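Local coordinates for RabGAP/TBC protein (Chlamydomonas reinhardtii, PDB 4P17) that probably acts as a GTPase-activating protein for Rab GTPases in the flagellum, through its all-helical TBC domain, at residues W75-T80 / R248-L253; P42-Y47 / P70-W75. All blocks are in the same frame, centred on the assembly; numbering follows the deposited sequence.

Contact 1 of 2, residues W75-T80 / R248-L253; sequences WVWMET and RTWDSL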
loop_
_atom_site.group_PDB
_atom_site.type_symbol
_atom_site.label_atom_id
_atom_site.label_comp_id
_atom_site.label_asym_id
_atom_site.label_seq_id
_atom_site.Cartn_x
_atom_site.Cartn_y
_atom_site.Cartn_z
ATOM N N TRP A 75 12.974 1.238 8.948
ATOM C CA TRP A 75 14.220 1.943 8.623
ATOM C C TRP A 75 14.177 2.591 7.227
ATOM O O TRP A 75 14.434 3.796 7.047
ATOM C CB TRP A 75 15.413 0.966 8.723
ATOM C CG TRP A 75 16.741 1.597 8.479
ATOM C CD1 TRP A 75 17.276 2.661 9.137
ATOM C CD2 TRP A 75 17.726 1.190 7.507
ATOM N NE1 TRP A 75 18.533 2.947 8.639
ATOM C CE2 TRP A 75 18.825 2.060 7.636
ATOM C CE3 TRP A 75 17.780 0.180 6.559
ATOM C CZ2 TRP A 75 19.962 1.939 6.842
ATOM C CZ3 TRP A 75 18.891 0.071 5.765
ATOM C CH2 TRP A 75 19.971 0.934 5.914
ATOM N N VAL A 76 13.871 1.781 6.225
ATOM C CA VAL A 76 13.892 2.255 4.848
ATOM C C VAL A 76 12.718 3.167 4.507
ATOM O O VAL A 76 12.900 4.186 3.874
ATOM C CB VAL A 76 13.888 1.068 3.870
ATOM C CG1 VAL A 76 13.904 1.545 2.433
ATOM C CG2 VAL A 76 15.075 0.150 4.142
ATOM N N TRP A 77 11.498 2.766 4.858
ATOM C CA TRP A 77 10.350 3.586 4.513
ATOM C C TRP A 77 10.421 4.971 5.103
ATOM O O TRP A 77 10.065 5.935 4.457
ATOM C CB TRP A 77 9.070 2.965 4.996
ATOM C CG TRP A 77 8.630 1.786 4.238
ATOM C CD1 TRP A 77 9.259 1.198 3.165
ATOM C CD2 TRP A 77 7.449 1.017 4.486
ATOM N NE1 TRP A 77 8.539 0.095 2.747
ATOM C CE2 TRP A 77 7.434 -0.036 3.553
ATOM C CE3 TRP A 77 6.433 1.087 5.436
ATOM C CZ2 TRP A 77 6.405 -0.976 3.515
ATOM C CZ3 TRP A 77 5.421 0.150 5.403
ATOM C CH2 TRP A 77 5.407 -0.869 4.441
ATOM N N MET A 78 10.799 5.040 6.368
ATOM C CA MET A 78 10.777 6.319 7.078
ATOM C C MET A 78 11.798 7.281 6.475
ATOM O O MET A 78 11.575 8.486 6.434
ATOM C CB MET A 78 11.031 6.130 8.555
ATOM C CG MET A 78 9.914 5.397 9.319
ATOM S SD MET A 78 8.294 6.192 9.330
ATOM C CE MET A 78 8.624 7.640 10.339
ATOM N N GLU A 79 12.897 6.742 5.968
ATOM C CA GLU A 79 13.894 7.576 5.283
ATOM C C GLU A 79 13.519 7.910 3.823
ATOM O O GLU A 79 13.439 9.080 3.441
ATOM C CB GLU A 79 15.259 6.877 5.312
ATOM C CG GLU A 79 16.386 7.652 4.617
ATOM C CD GLU A 79 16.703 8.963 5.300
ATOM O OE1 GLU A 79 16.253 9.166 6.451
ATOM O OE2 GLU A 79 17.392 9.798 4.680
ATOM N N THR A 80 13.266 6.902 2.989
ATOM C CA THR A 80 12.958 7.210 1.592
ATOM C C THR A 80 11.663 8.030 1.414
ATOM O O THR A 80 11.557 8.792 0.467
ATOM C CB THR A 80 12.834 5.923 0.731
ATOM O OG1 THR A 80 11.778 5.099 1.230
ATOM C CG2 THR A 80 14.093 5.124 0.764
ATOM N N ARG A 248 5.176 -4.809 -0.747
ATOM C CA ARG A 248 6.121 -4.656 -1.840
ATOM C C ARG A 248 5.746 -3.497 -2.750
ATOM O O ARG A 248 6.623 -2.761 -3.256
ATOM C CB ARG A 248 6.207 -5.937 -2.656
ATOM C CG ARG A 248 6.993 -7.028 -1.979
ATOM C CD ARG A 248 8.496 -6.782 -2.061
ATOM N NE ARG A 248 8.964 -6.649 -3.438
ATOM C CZ ARG A 248 9.211 -7.687 -4.240
ATOM N NH1 ARG A 248 9.068 -8.936 -3.789
ATOM N NH2 ARG A 248 9.625 -7.478 -5.478
ATOM N N THR A 249 4.457 -3.295 -2.962
ATOM C CA THR A 249 4.027 -2.101 -3.702
ATOM C C THR A 249 4.438 -0.836 -2.924
ATOM O O THR A 249 4.889 0.175 -3.498
ATOM C CB THR A 249 2.503 -2.063 -3.999
ATOM O OG1 THR A 249 1.752 -1.699 -2.840
ATOM C CG2 THR A 249 1.986 -3.392 -4.548
ATOM N N TRP A 250 4.315 -0.912 -1.613
ATOM C CA TRP A 250 4.628 0.235 -0.762
ATOM C C TRP A 250 6.125 0.517 -0.725
ATOM O O TRP A 250 6.556 1.700 -0.720
ATOM C CB TRP A 250 4.091 -0.018 0.649
ATOM C CG TRP A 250 2.565 0.122 0.777
ATOM C CD1 TRP A 250 1.624 0.186 -0.262
ATOM C CD2 TRP A 250 1.820 0.227 1.999
ATOM N NE1 TRP A 250 0.357 0.337 0.278
ATOM C CE2 TRP A 250 0.451 0.348 1.655
ATOM C CE3 TRP A 250 2.181 0.244 3.362
ATOM C CZ2 TRP A 250 -0.566 0.473 2.627
ATOM C CZ3 TRP A 250 1.153 0.365 4.329
ATOM C CH2 TRP A 250 -0.193 0.486 3.945
ATOM N N ASP A 251 6.930 -0.545 -0.713
ATOM C CA ASP A 251 8.398 -0.389 -0.847
ATOM C C ASP A 251 8.724 0.583 -1.975
ATOM O O ASP A 251 9.414 1.565 -1.796
ATOM C CB ASP A 251 9.122 -1.707 -1.139
ATOM C CG ASP A 251 9.095 -2.695 0.037
ATOM O OD1 ASP A 251 8.848 -2.254 1.165
ATOM O OD2 ASP A 251 9.353 -3.912 -0.182
ATOM N N SER A 252 8.226 0.295 -3.164
ATOM C CA SER A 252 8.527 1.163 -4.301
ATOM C C SER A 252 7.742 2.480 -4.304
ATOM O O SER A 252 8.250 3.494 -4.787
ATOM C CB SER A 252 8.302 0.402 -5.593
ATOM O OG SER A 252 9.366 -0.554 -5.734
ATOM N N LEU A 253 6.524 2.481 -3.777
ATOM C CA LEU A 253 5.745 3.714 -3.680
ATOM C C LEU A 253 6.473 4.774 -2.856
ATOM O O LEU A 253 6.487 5.968 -3.200
ATOM C CB LEU A 253 4.373 3.453 -3.043
ATOM C CG LEU A 253 3.491 4.679 -2.757
ATOM C CD1 LEU A 253 3.119 5.400 -4.063
ATOM C CD2 LEU A 253 2.237 4.321 -1.961
HETATM O O HOH W 1 11.141 2.408 0.479
#
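The indole of Trp77 reaches across to helix 243-256, and the far end of its six-membered ring lies against Trp250. Trp77 CH2 is 3.6 Å from Trp250 CE3, at the edge of the Trp250 ring and near its plane. The two ring planes stand 56° apart, so the indoles meet obliquely. Trp77 CZ2 also rests on the Trp250 CB methylene, at 3.8 Å. The pyrrole side of the indole does polar work. Trp77 NE1 donates to Asp251 OD1 at 2.8 Å, with an N-H...O angle of 151°. The oxygen lies close to the ring plane and accepts the hydrogen bond through its anti lone pair. This bond and the ring contact tie helix 73-80 to helix 243-256 inside the all-helical TBC domain. Asp251 OD2 is held by Arg73 NH2 in a salt bridge and by the backbone N of Val68, so the buried carboxylate is gripped at both oxygens. Asp251 CG, anti to the carbonyl carbon (chi1 -68°), carries the carboxylate toward the indole. A leucine in place of Trp77 would probably leave Asp251 OD1 without this donor and open a gap beside Trp250. A water bound to Thr80 OG1 donates to Asp251 O, its oxygen 3.0 Å from that atom.

Contact 2 of 2, residues P42-Y47 / P70-W75; sequences PLWQHY and PTLRNW
Trp75, Trp44 and Leu72 make most of this contact between helix 27-50 and the start of helix 73-80. Trp75 extends its indole toward helix 27-50, with CG anti to the backbone N (chi1 -177°). Its six-membered ring leads. Trp75 CH2 lies 3.7 Å from Tyr47 C, the backbone carbonyl carbon, and 4.1 Å from Tyr47 CB, so it meets the base of that residue and not its phenol ring. Trp44 comes in beside it. Trp44 CE3 is 4.4 Å from Trp75 CZ3, and each of these atoms sits at the edge of the other indole, near its plane. This is a loose meeting of ring edges.

Leu72 holds the N-cap position of helix 73-80 and sends one branch to Trp44. Its CD1 methyl lies 3.8 Å from Trp44 CE3 and 3.9 Å from Trp44 CB. One methyl thus touches both the ring and its stem. Ile48 of helix 27-50 touches Leu72 and Trp75 as well, and Met63 of helix 57-65 packs on Trp44 and Tyr47. These neighbours place the contact where helices 27-50 and 57-65 come together beside the first turn of helix 73-80, part of the TBC domain.

No hydrogen bond crosses between the segments. Their hold on each other is apolar, and it depends on the fit of the indoles and the leucine methyl.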
loop_
_atom_site.group_PDB
_atom_site.type_symbol
_atom_site.label_atom_id
_atom_site.label_comp_id
_atom_site.label_asym_id
_atom_site.label_seq_id
_atom_site.Cartn_x
_atom_site.Cartn_y
_atom_site.Cartn_z
ATOM N N PRO A 42 22.001 -10.643 2.770
ATOM C CA PRO A 42 23.352 -10.141 3.089
ATOM C C PRO A 42 23.649 -8.738 2.550
ATOM O O PRO A 42 24.452 -7.995 3.141
ATOM C CB PRO A 42 24.274 -11.187 2.433
ATOM C CG PRO A 42 23.446 -12.435 2.366
ATOM C CD PRO A 42 22.028 -11.961 2.114
ATOM N N LEU A 43 23.027 -8.395 1.425
ATOM C CA LEU A 43 23.152 -7.083 0.808
ATOM C C LEU A 43 22.541 -6.002 1.710
ATOM O O LEU A 43 23.172 -4.983 2.008
ATOM C CB LEU A 43 22.480 -7.084 -0.558
ATOM C CG LEU A 43 23.172 -7.847 -1.689
ATOM C CD1 LEU A 43 23.586 -9.229 -1.292
ATOM C CD2 LEU A 43 22.247 -7.912 -2.875
ATOM N N TRP A 44 21.300 -6.223 2.129
ATOM C CA TRP A 44 20.639 -5.325 3.084
ATOM C C TRP A 44 21.345 -5.308 4.450
ATOM O O TRP A 44 21.446 -4.260 5.072
ATOM C CB TRP A 44 19.177 -5.730 3.293
ATOM C CG TRP A 44 18.335 -5.323 2.143
ATOM C CD1 TRP A 44 17.930 -6.112 1.117
ATOM C CD2 TRP A 44 17.839 -4.013 1.873
ATOM N NE1 TRP A 44 17.182 -5.389 0.226
ATOM C CE2 TRP A 44 17.117 -4.089 0.656
ATOM C CE3 TRP A 44 17.921 -2.790 2.535
ATOM C CZ2 TRP A 44 16.476 -2.995 0.094
ATOM C CZ3 TRP A 44 17.281 -1.683 1.965
ATOM C CH2 TRP A 44 16.550 -1.799 0.772
ATOM N N GLN A 45 21.822 -6.448 4.924
ATOM C CA GLN A 45 22.512 -6.429 6.224
ATOM C C GLN A 45 23.715 -5.484 6.194
ATOM O O GLN A 45 24.014 -4.807 7.184
ATOM C CB GLN A 45 22.962 -7.818 6.634
ATOM C CG GLN A 45 23.581 -7.871 8.031
ATOM C CD GLN A 45 22.588 -7.761 9.169
ATOM O OE1 GLN A 45 22.983 -7.539 10.325
ATOM N NE2 GLN A 45 21.312 -7.978 8.879
ATOM N N HIS A 46 24.397 -5.432 5.054
ATOM C CA HIS A 46 25.584 -4.599 4.912
ATOM C C HIS A 46 25.208 -3.156 5.157
ATOM O O HIS A 46 25.922 -2.407 5.824
ATOM C CB HIS A 46 26.204 -4.756 3.508
ATOM C CG HIS A 46 27.299 -3.773 3.213
ATOM N ND1 HIS A 46 28.527 -3.826 3.832
ATOM C CD2 HIS A 46 27.347 -2.710 2.371
ATOM C CE1 HIS A 46 29.275 -2.819 3.410
ATOM N NE2 HIS A 46 28.585 -2.129 2.523
ATOM N N TYR A 47 24.067 -2.771 4.611
ATOM C CA TYR A 47 23.656 -1.392 4.695
ATOM C C TYR A 47 23.126 -1.010 6.082
ATOM O O TYR A 47 23.531 0.031 6.623
ATOM C CB TYR A 47 22.656 -1.128 3.589
ATOM C CG TYR A 47 23.395 -1.048 2.261
ATOM C CD1 TYR A 47 24.240 0.021 1.995
ATOM C CD2 TYR A 47 23.263 -2.026 1.298
ATOM C CE1 TYR A 47 24.927 0.113 0.802
ATOM C CE2 TYR A 47 23.960 -1.946 0.098
ATOM C CZ TYR A 47 24.788 -0.874 -0.138
ATOM O OH TYR A 47 25.486 -0.753 -1.319
ATOM N N PRO A 70 11.284 -7.306 5.508
ATOM C CA PRO A 70 10.214 -6.772 6.355
ATOM C C PRO A 70 10.757 -6.047 7.584
ATOM O O PRO A 70 10.255 -4.970 7.941
ATOM C CB PRO A 70 9.424 -8.018 6.744
ATOM C CG PRO A 70 9.585 -8.928 5.501
ATOM C CD PRO A 70 10.972 -8.648 4.983
ATOM N N THR A 71 11.786 -6.609 8.207
ATOM C CA THR A 71 12.246 -6.061 9.477
ATOM C C THR A 71 12.880 -4.691 9.274
ATOM O O THR A 71 13.021 -3.926 10.252
ATOM C CB THR A 71 13.219 -7.050 10.197
ATOM O OG1 THR A 71 13.470 -6.622 11.546
ATOM C CG2 THR A 71 14.541 -7.196 9.495
ATOM N N LEU A 72 13.307 -4.387 8.045
ATOM C CA LEU A 72 13.851 -3.072 7.724
ATOM C C LEU A 72 12.863 -2.088 7.164
ATOM O O LEU A 72 13.272 -1.025 6.718
ATOM C CB LEU A 72 15.003 -3.195 6.710
ATOM C CG LEU A 72 16.238 -3.943 7.218
ATOM C CD1 LEU A 72 17.349 -3.895 6.174
ATOM C CD2 LEU A 72 16.741 -3.316 8.529
ATOM N N ARG A 73 11.569 -2.406 7.121
ATOM C CA ARG A 73 10.728 -1.485 6.395
ATOM C C ARG A 73 10.624 -0.179 7.193
ATOM O O ARG A 73 10.587 0.871 6.609
ATOM C CB ARG A 73 9.388 -2.096 6.081
ATOM C CG ARG A 73 9.496 -3.034 4.949
ATOM C CD ARG A 73 8.179 -3.740 4.624
ATOM N NE ARG A 73 8.243 -4.267 3.273
ATOM C CZ ARG A 73 7.965 -5.501 2.902
ATOM N NH1 ARG A 73 7.483 -6.417 3.762
ATOM N NH2 ARG A 73 8.113 -5.823 1.628
ATOM N N ASN A 74 10.623 -0.245 8.521
ATOM C CA ASN A 74 10.571 0.994 9.304
ATOM C C ASN A 74 11.788 1.836 8.920
ATOM O O ASN A 74 11.639 2.972 8.548
ATOM C CB ASN A 74 10.514 0.683 10.811
ATOM C CG ASN A 74 10.180 1.908 11.663
ATOM O OD1 ASN A 74 10.481 3.019 11.296
ATOM N ND2 ASN A 74 9.576 1.686 12.820
ATOM N N TRP A 75 12.974 1.238 8.948
ATOM C CA TRP A 75 14.220 1.943 8.623
ATOM C C TRP A 75 14.177 2.591 7.227
ATOM O O TRP A 75 14.434 3.796 7.047
ATOM C CB TRP A 75 15.413 0.966 8.723
ATOM C CG TRP A 75 16.741 1.597 8.479
ATOM C CD1 TRP A 75 17.276 2.661 9.137
ATOM C CD2 TRP A 75 17.726 1.190 7.507
ATOM N NE1 TRP A 75 18.533 2.947 8.639
ATOM C CE2 TRP A 75 18.825 2.060 7.636
ATOM C CE3 TRP A 75 17.780 0.180 6.559
ATOM C CZ2 TRP A 75 19.962 1.939 6.842
ATOM C CZ3 TRP A 75 18.891 0.071 5.765
ATOM C CH2 TRP A 75 19.971 0.934 5.914
#

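Contact 1 is buried, its centre about 10 Å from the centre of the chain. Contact 2 is partly buried and lies farther out, its centre about 19 Å from the centre of the chain. Both use helix 73-80, and Trp75 belongs to both segment pairs, although it works across contact 2 alone. The chemistry changes with depth. Contact 1 combines ring packing with an indole-carboxylate bond and a water bridge, while contact 2 has no hydrogen bond across it and rests on apolar packing. The Arg73-Asp251 salt bridge joins the two directly, and Val76 CG2 packs on Trp44 CZ3. Helix 73-80 thus has helix 243-256 and helix 27-50 as neighbours.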